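Local coordinates for L-2,4-diaminobutyric acid acetyltransferase (Geobacillus sp., PDB 6SLL), which catalyses the transfer of an acetyl group from acetyl coenzyme A to L-2,4-diaminobutyrate, a step in the biosynthesis of the chemical chaperone ectoine, at residues Y48-M51 / L52-D55. Sequence-based numbering, arbitrary orientation. Where two conformers were deposited one is given.
Sequences YCYM and LLGD. With DAB (2,4-diaminobutyric acid), chain D.
Residues 48-51 pass without a break into 52-55 as successive turns of an alpha helix, 47-56, in a GNAT-fold acetyltransferase; the i to i+4 bonds establish this. L52 N reaches Y48 O at 2.9 Å with an N-H...O angle of 161°, L53 N reaches C49 O at 3.0 Å, and G54 N reaches Y50 O at 3.1 Å. The fourth bond, D55 N to M51 O, is weak, bent to 129° near the helix end.

Among the side chains, L52 lies against the Y48 ring, its CG 3.8 Å from Y48 CE1, while L53 runs alongside Y50, the two CD1 atoms 3.9 Å apart. W89 of the same chain touches C49 and L53, and Y50 OH is hydrogen-bonded to N45 and Q90.

Y48 reaches across the dimer interface to a site where the second subunit hydrogen-bonds the diaminobutyrate through side chains of D43, Q90 and E168 and backbone O of W89 and T125. Y48 CG stands anti to the backbone N (chi1 -172°), and Y48 OH is hydrogen-bonded to T125 OG1 of that subunit. The ligand's CA sits 3.7 Å above the Y48 ring plane, over the ring centre, and the ligand's CB lies 3.4 Å from Y48 CZ.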
# COMPACT_ATOMS: atom_id res chain seq x y z
N TYR B 48 -8.79 -5.83 1.47
CA TYR B 48 -8.05 -6.01 0.20
C TYR B 48 -6.62 -5.50 0.35
O TYR B 48 -5.70 -6.13 -0.19
CB TYR B 48 -8.81 -5.26 -0.92
CG TYR B 48 -8.28 -5.50 -2.29
CD1 TYR B 48 -7.22 -4.72 -2.78
CD2 TYR B 48 -8.83 -6.40 -3.15
CE1 TYR B 48 -6.76 -4.89 -4.04
CE2 TYR B 48 -8.37 -6.61 -4.42
CZ TYR B 48 -7.35 -5.84 -4.91
OH TYR B 48 -6.87 -5.95 -6.19
N CYS B 49 -6.41 -4.35 0.99
CA CYS B 49 -5.07 -3.84 1.22
C CYS B 49 -4.19 -4.85 1.87
O CYS B 49 -3.02 -5.04 1.50
CB CYS B 49 -5.16 -2.55 2.03
SG CYS B 49 -3.58 -1.74 2.35
N TYR B 50 -4.69 -5.50 2.92
CA TYR B 50 -3.86 -6.49 3.62
C TYR B 50 -3.66 -7.74 2.82
O TYR B 50 -2.57 -8.37 2.96
CB TYR B 50 -4.45 -6.74 5.04
CG TYR B 50 -4.46 -5.47 5.86
CD1 TYR B 50 -3.28 -4.95 6.36
CD2 TYR B 50 -5.62 -4.76 6.08
CE1 TYR B 50 -3.25 -3.74 7.02
CE2 TYR B 50 -5.59 -3.54 6.74
CZ TYR B 50 -4.41 -3.03 7.22
OH TYR B 50 -4.42 -1.80 7.80
N MET B 51 -4.55 -8.10 1.95
CA MET B 51 -4.28 -9.18 0.98
C MET B 51 -3.18 -8.79 0.06
O MET B 51 -2.27 -9.60 -0.23
CB MET B 51 -5.58 -9.47 0.17
CG MET B 51 -6.65 -10.00 0.96
SD MET B 51 -8.20 -10.18 -0.00
CE MET B 51 -9.32 -10.46 1.35
N LEU B 52 -3.16 -7.54 -0.44
CA LEU B 52 -2.06 -7.07 -1.29
C LEU B 52 -0.76 -7.13 -0.61
O LEU B 52 0.27 -7.50 -1.23
CB LEU B 52 -2.22 -5.67 -1.79
CG LEU B 52 -3.26 -5.33 -2.71
CD1 LEU B 52 -3.12 -3.86 -3.15
CD2 LEU B 52 -3.21 -6.23 -3.97
N LEU B 53 -0.70 -6.70 0.64
CA LEU B 53 0.55 -6.77 1.35
C LEU B 53 1.03 -8.17 1.49
O LEU B 53 2.21 -8.45 1.29
CB LEU B 53 0.37 -6.07 2.72
CG LEU B 53 0.25 -4.56 2.68
CD1 LEU B 53 -0.30 -4.01 3.97
CD2 LEU B 53 1.60 -3.89 2.39
N GLY B 54 0.15 -9.12 1.80
CA GLY B 54 0.47 -10.51 1.89
C GLY B 54 0.87 -11.13 0.58
O GLY B 54 1.51 -12.17 0.59
N ASP B 55 0.42 -10.55 -0.53
CA ASP B 55 0.75 -11.08 -1.83
C ASP B 55 2.00 -10.43 -2.39
O ASP B 55 3.05 -11.05 -2.50
CB ASP B 55 -0.44 -10.85 -2.74
CG ASP B 55 -0.33 -11.45 -4.09
OD1 ASP B 55 0.81 -11.78 -4.51
OD2 ASP B 55 -1.47 -11.66 -4.66
N DAB D . -11.90 -3.61 -5.03
CA DAB D . -10.44 -3.40 -4.95
C DAB D . -10.14 -2.03 -4.35
O DAB D . -11.03 -1.17 -4.41
CB DAB D . -9.68 -3.69 -6.24
CG DAB D . -9.93 -2.68 -7.26
ND DAB D . -9.18 -3.08 -8.51
OXT DAB D . -8.99 -1.86 -3.95